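Local coordinates for E3 SUMO-protein ligase SIZ1 (Saccharomyces cerevisiae, PDB 3I2D) that acts as an E3 ligase that attaches SUMO (Smt3) to septins and PCNA, interacting with the E2 enzyme UBC9 through its SP-RING zinc finger, at residues N143-N148 with K167-T172; Q223-Y228 with A304-V309. All coordinates share one frame; numbering follows the deposited sequence.

Contact 1 and contact 2 sit on opposite sides of the centre of an elongated chain, with centres 46 Å apart and nearest atoms about 26 Å apart, so neither touches the other. They follow one another in sequence: residues 143-148 and 167-172 have met before residues 223-228 and 304-309 do. Contact 1 joins two antiparallel sheets inside the PINIT domain. Contact 2 joins helix 222-234 to the N-cap and first turn of helix 307-313, which follows strand 303-305, in the part of the chain that carries the zinc ion. They share no sheet or helix; residues 304-309 belong to the SP-RING finger, which is required for E3 activity and mediates interaction with UBC9.

Contact 1. Residues N143-N148 with K167-T172; sequences NELRCN and KPADLT
Ala169 opens the contact from residues 167-172: its CB lies 3.6 Å from CD2 of Leu145, and the opposing CA atoms are 8.6 Å apart, a spacing bridged by side chains. In Leu145, CG, anti to the backbone N (chi1 -175°), carries the branch out from strand 143-147, and CD2 is the methyl that touches. Backbone bonding shows that the segments belong to different sheets: Ala169 pairs with Leu121 of strand 117-125, whereas Glu144 and Arg146 pair with Ile187 and Glu185 of strand 182-191. The contact therefore packs two antiparallel sheets of the PINIT domain against each other through a buried apolar layer. Asp170 points its CB away from strand 143-147; its OD1 receives the hydroxyl of Thr172 at 2.7 Å from OG1, nearly in line with the C-O bond, and both residues also bond to strand 117-125, Asp170 OD2 in a salt bridge with Arg118 and Thr172 OG1 with Leu119 N. Leu171, between them in sequence, contributes two different groups. Its CD2 reaches the same Leu145 methyl, CD2 to CD2 4.1 Å, and the two leucine side chains cross at about a right angle. Its CB instead approaches SG of Cys147 at 4.2 Å, where the backbones have closed to 6.5 Å between CA atoms. Val184 of strand 182-191 touches both leucines, and Ile152 touches Cys147 and Leu171.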
loop_
_atom_site.group_PDB
_atom_site.type_symbol
_atom_site.label_atom_id
_atom_site.label_comp_id
_atom_site.label_asym_id
_atom_site.label_seq_id
_atom_site.Cartn_x
_atom_site.Cartn_y
_atom_site.Cartn_z
ATOM N N ASN A 143 -19.164 13.279 -6.952
ATOM C CA ASN A 143 -19.951 12.575 -5.953
ATOM C C ASN A 143 -19.881 13.267 -4.613
ATOM O O ASN A 143 -19.036 14.124 -4.376
ATOM C CB ASN A 143 -19.479 11.120 -5.815
ATOM C CG ASN A 143 -18.210 10.973 -4.971
ATOM O OD1 ASN A 143 -18.201 11.293 -3.790
ATOM N ND2 ASN A 143 -17.142 10.466 -5.578
ATOM N N GLU A 144 -20.808 12.916 -3.747
ATOM C CA GLU A 144 -20.822 13.451 -2.405
ATOM C C GLU A 144 -21.229 12.319 -1.496
ATOM O O GLU A 144 -22.316 11.764 -1.639
ATOM C CB GLU A 144 -21.805 14.592 -2.249
ATOM C CG GLU A 144 -21.844 15.056 -0.816
ATOM C CD GLU A 144 -22.534 16.379 -0.655
ATOM O OE1 GLU A 144 -22.059 17.361 -1.278
ATOM O OE2 GLU A 144 -23.545 16.426 0.091
ATOM N N LEU A 145 -20.339 11.967 -0.576
ATOM C CA LEU A 145 -20.600 10.883 0.356
ATOM C C LEU A 145 -20.929 11.432 1.736
ATOM O O LEU A 145 -20.247 12.329 2.250
ATOM C CB LEU A 145 -19.383 9.965 0.450
ATOM C CG LEU A 145 -19.530 8.709 1.302
ATOM C CD1 LEU A 145 -20.553 7.758 0.688
ATOM C CD2 LEU A 145 -18.183 8.041 1.400
ATOM N N ARG A 146 -21.989 10.890 2.323
ATOM C CA ARG A 146 -22.420 11.296 3.647
ATOM C C ARG A 146 -22.640 10.079 4.520
ATOM O O ARG A 146 -23.136 9.042 4.065
ATOM C CB ARG A 146 -23.722 12.092 3.575
ATOM C CG ARG A 146 -23.551 13.556 3.279
ATOM C CD ARG A 146 -24.896 14.248 3.081
ATOM N NE ARG A 146 -24.693 15.662 2.796
ATOM C CZ ARG A 146 -24.305 16.559 3.701
ATOM N NH1 ARG A 146 -24.090 16.191 4.958
ATOM N NH2 ARG A 146 -24.102 17.821 3.347
ATOM N N CYS A 147 -22.242 10.208 5.775
ATOM C CA CYS A 147 -22.436 9.146 6.746
ATOM C C CYS A 147 -23.187 9.797 7.893
ATOM O O CYS A 147 -22.686 10.745 8.509
ATOM C CB CYS A 147 -21.108 8.600 7.248
ATOM S SG CYS A 147 -21.348 7.105 8.197
ATOM N N ASN A 148 -24.388 9.295 8.172
ATOM C CA ASN A 148 -25.228 9.851 9.222
ATOM C C ASN A 148 -25.250 11.380 9.089
ATOM O O ASN A 148 -24.843 12.116 9.994
ATOM C CB ASN A 148 -24.719 9.434 10.604
ATOM C CG ASN A 148 -24.658 7.923 10.775
ATOM O OD1 ASN A 148 -25.556 7.197 10.341
ATOM N ND2 ASN A 148 -23.603 7.443 11.427
ATOM N N LYS A 167 -9.498 6.105 -3.979
ATOM C CA LYS A 167 -9.101 5.511 -2.709
ATOM C C LYS A 167 -10.335 5.387 -1.851
ATOM O O LYS A 167 -11.263 6.191 -1.969
ATOM C CB LYS A 167 -8.041 6.368 -2.004
ATOM C CG LYS A 167 -8.482 7.776 -1.630
ATOM C CD LYS A 167 -7.278 8.643 -1.269
ATOM C CE LYS A 167 -7.659 10.108 -1.095
ATOM N NZ LYS A 167 -6.508 10.956 -0.650
ATOM N N PRO A 168 -10.373 4.374 -0.979
ATOM C CA PRO A 168 -11.532 4.170 -0.103
ATOM C C PRO A 168 -11.816 5.356 0.837
ATOM O O PRO A 168 -10.935 6.176 1.130
ATOM C CB PRO A 168 -11.156 2.903 0.655
ATOM C CG PRO A 168 -9.674 3.052 0.810
ATOM C CD PRO A 168 -9.256 3.504 -0.576
ATOM N N ALA A 169 -13.054 5.430 1.307
ATOM C CA ALA A 169 -13.466 6.496 2.203
ATOM C C ALA A 169 -13.647 5.974 3.632
ATOM O O ALA A 169 -14.302 4.967 3.854
ATOM C CB ALA A 169 -14.755 7.118 1.697
ATOM N N ASP A 170 -13.044 6.671 4.589
ATOM C CA ASP A 170 -13.111 6.314 6.002
ATOM C C ASP A 170 -14.426 6.795 6.612
ATOM O O ASP A 170 -14.579 7.994 6.857
ATOM C CB ASP A 170 -11.963 6.993 6.754
ATOM C CG ASP A 170 -11.622 6.301 8.064
ATOM O OD1 ASP A 170 -12.519 5.663 8.651
ATOM O OD2 ASP A 170 -10.458 6.398 8.516
ATOM N N LEU A 171 -15.361 5.876 6.863
ATOM C CA LEU A 171 -16.660 6.219 7.473
ATOM C C LEU A 171 -16.582 6.249 9.004
ATOM O O LEU A 171 -17.363 6.927 9.665
ATOM C CB LEU A 171 -17.738 5.184 7.121
ATOM C CG LEU A 171 -17.992 4.744 5.691
ATOM C CD1 LEU A 171 -19.016 3.627 5.691
ATOM C CD2 LEU A 171 -18.472 5.908 4.882
ATOM N N THR A 172 -15.638 5.487 9.542
ATOM C CA THR A 172 -15.432 5.314 10.973
ATOM C C THR A 172 -15.666 6.447 11.963
ATOM O O THR A 172 -16.391 6.268 12.939
ATOM C CB THR A 172 -14.059 4.755 11.217
ATOM O OG1 THR A 172 -13.745 3.836 10.161
ATOM C CG2 THR A 172 -14.031 4.016 12.535
#

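Contact 2. Residues Q223-Y228 with A304-V309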
loop_
_atom_site.group_PDB
_atom_site.type_symbol
_atom_site.label_atom_id
_atom_site.label_comp_id
_atom_site.label_asym_id
_atom_site.label_seq_id
_atom_site.Cartn_x
_atom_site.Cartn_y
_atom_site.Cartn_z
ATOM N N GLN A 223 28.396 -12.095 0.742
ATOM C CA GLN A 223 28.984 -12.745 -0.422
ATOM C C GLN A 223 28.385 -12.193 -1.704
ATOM O O GLN A 223 29.115 -11.894 -2.644
ATOM C CB GLN A 223 28.789 -14.264 -0.364
ATOM C CG GLN A 223 29.783 -15.008 0.537
ATOM C CD GLN A 223 29.689 -14.600 2.007
ATOM O OE1 GLN A 223 28.592 -14.427 2.554
ATOM N NE2 GLN A 223 30.838 -14.463 2.655
ATOM N N ALA A 224 27.061 -12.048 -1.736
ATOM C CA ALA A 224 26.360 -11.521 -2.916
ATOM C C ALA A 224 26.862 -10.121 -3.271
ATOM O O ALA A 224 27.258 -9.849 -4.406
ATOM C CB ALA A 224 24.841 -11.480 -2.661
ATOM N N THR A 225 26.840 -9.230 -2.290
ATOM C CA THR A 225 27.292 -7.870 -2.510
ATOM C C THR A 225 28.729 -7.827 -3.019
ATOM O O THR A 225 29.067 -7.001 -3.873
ATOM C CB THR A 225 27.176 -7.043 -1.214
ATOM O OG1 THR A 225 25.797 -6.937 -0.843
ATOM C CG2 THR A 225 27.754 -5.650 -1.411
ATOM N N LEU A 226 29.571 -8.717 -2.491
ATOM C CA LEU A 226 30.978 -8.776 -2.879
ATOM C C LEU A 226 31.145 -9.200 -4.320
ATOM O O LEU A 226 31.984 -8.652 -5.040
ATOM C CB LEU A 226 31.746 -9.730 -1.965
ATOM C CG LEU A 226 32.170 -9.065 -0.657
ATOM C CD1 LEU A 226 33.033 -10.011 0.160
ATOM C CD2 LEU A 226 32.940 -7.792 -0.981
ATOM N N LEU A 227 30.353 -10.185 -4.736
ATOM C CA LEU A 227 30.389 -10.669 -6.103
ATOM C C LEU A 227 29.952 -9.558 -7.043
ATOM O O LEU A 227 30.549 -9.377 -8.107
ATOM C CB LEU A 227 29.467 -11.866 -6.265
ATOM C CG LEU A 227 30.030 -13.186 -5.769
ATOM C CD1 LEU A 227 29.077 -14.295 -6.155
ATOM C CD2 LEU A 227 31.401 -13.416 -6.385
ATOM N N TYR A 228 28.913 -8.820 -6.655
ATOM C CA TYR A 228 28.441 -7.703 -7.470
ATOM C C TYR A 228 29.528 -6.625 -7.500
ATOM O O TYR A 228 29.894 -6.125 -8.566
ATOM C CB TYR A 228 27.157 -7.099 -6.891
ATOM C CG TYR A 228 26.551 -6.044 -7.786
ATOM C CD1 TYR A 228 25.651 -6.393 -8.793
ATOM C CD2 TYR A 228 26.937 -4.709 -7.679
ATOM C CE1 TYR A 228 25.153 -5.443 -9.675
ATOM C CE2 TYR A 228 26.451 -3.749 -8.558
ATOM C CZ TYR A 228 25.561 -4.122 -9.555
ATOM O OH TYR A 228 25.090 -3.178 -10.440
ATOM N N ALA A 304 14.613 -6.667 1.167
ATOM C CA ALA A 304 15.489 -7.267 2.170
ATOM C C ALA A 304 16.594 -6.316 2.647
ATOM O O ALA A 304 17.021 -5.424 1.917
ATOM C CB ALA A 304 16.118 -8.538 1.611
ATOM N N ILE A 305 17.054 -6.518 3.877
ATOM C CA ILE A 305 18.118 -5.704 4.446
ATOM C C ILE A 305 19.408 -6.156 3.795
ATOM O O ILE A 305 19.572 -7.337 3.517
ATOM C CB ILE A 305 18.262 -5.940 5.980
ATOM C CG1 ILE A 305 17.044 -5.385 6.718
ATOM C CG2 ILE A 305 19.558 -5.296 6.503
ATOM C CD1 ILE A 305 16.771 -3.943 6.411
ATOM N N SER A 306 20.319 -5.221 3.549
ATOM C CA SER A 306 21.612 -5.553 2.965
ATOM C C SER A 306 22.593 -5.735 4.110
ATOM O O SER A 306 22.945 -4.778 4.788
ATOM C CB SER A 306 22.107 -4.434 2.056
ATOM O OG SER A 306 23.521 -4.446 1.961
ATOM N N GLU A 307 23.028 -6.969 4.318
ATOM C CA GLU A 307 23.953 -7.272 5.387
ATOM C C GLU A 307 25.270 -6.528 5.211
ATOM O O GLU A 307 25.861 -6.046 6.190
ATOM C CB GLU A 307 24.209 -8.772 5.443
ATOM C CG GLU A 307 24.906 -9.205 6.713
ATOM C CD GLU A 307 25.155 -10.692 6.754
ATOM O OE1 GLU A 307 26.029 -11.162 5.991
ATOM O OE2 GLU A 307 24.468 -11.384 7.544
ATOM N N PHE A 308 25.729 -6.422 3.966
ATOM C CA PHE A 308 26.977 -5.727 3.717
ATOM C C PHE A 308 26.906 -4.304 4.246
ATOM O O PHE A 308 27.721 -3.911 5.085
ATOM C CB PHE A 308 27.312 -5.665 2.225
ATOM C CG PHE A 308 28.659 -5.053 1.957
ATOM C CD1 PHE A 308 29.827 -5.755 2.254
ATOM C CD2 PHE A 308 28.770 -3.752 1.489
ATOM C CE1 PHE A 308 31.082 -5.169 2.095
ATOM C CE2 PHE A 308 30.027 -3.155 1.326
ATOM C CZ PHE A 308 31.183 -3.867 1.630
ATOM N N VAL A 309 25.926 -3.542 3.749
ATOM C CA VAL A 309 25.736 -2.148 4.137
ATOM C C VAL A 309 25.374 -2.000 5.614
ATOM O O VAL A 309 25.799 -1.047 6.271
ATOM C CB VAL A 309 24.649 -1.465 3.267
ATOM C CG1 VAL A 309 24.484 -0.018 3.691
ATOM C CG2 VAL A 309 25.041 -1.514 1.811
HETATM O O HOH W 1 24.696 -7.270 1.770
#
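The backbones come closest at Thr225 and Phe308, whose CA atoms are 6.6 Å apart, where helix 222-234 passes the first turn of helix 307-313. The second helix follows strand 303-305 of the SP-RING zinc finger, and Ser306 between them is its N-cap: Ser306 OG accepts from Val309 N at 3.1 Å with an N-H...O angle of 163°. The Ser306 side chain is about 11 Å from the zinc ion held by Cys268, His270, Cys291 and Cys294. The same turn is tied to the residues just before helix 222-234 by backbone hydrogen bonds of Ile305 and Glu307 with Ile220.

Thr225 and Phe308 carry the apolar part. Both direct CB toward the opposite segment, and the side chains cross at about a right angle. The methyl branch of Thr225 does the touching, its CG2 resting 3.5 Å from CG and 3.6 Å from CD2 of Phe308, an approach oblique to the ring. With CG2 anti to the Thr225 backbone N and OG1 anti to the carbonyl carbon (chi1 -64°), the methyl serves the phenyl ring while the hydroxyl is turned to a water. Leu226 adds a looser touch, CD2 to CE1 of Phe308 at 4.4 Å, also oblique, and Lys222 meets Phe308 from the preceding part of the same helix.

The polar link is indirect: Thr225 OG1 and Ser306 OG stand 4.4 Å apart, and one water bridges them. Three hydrogen bonds grip this water, one to each hydroxyl and a third from the start of helix 307-313, where it accepts from Phe308 N at 2.6 Å.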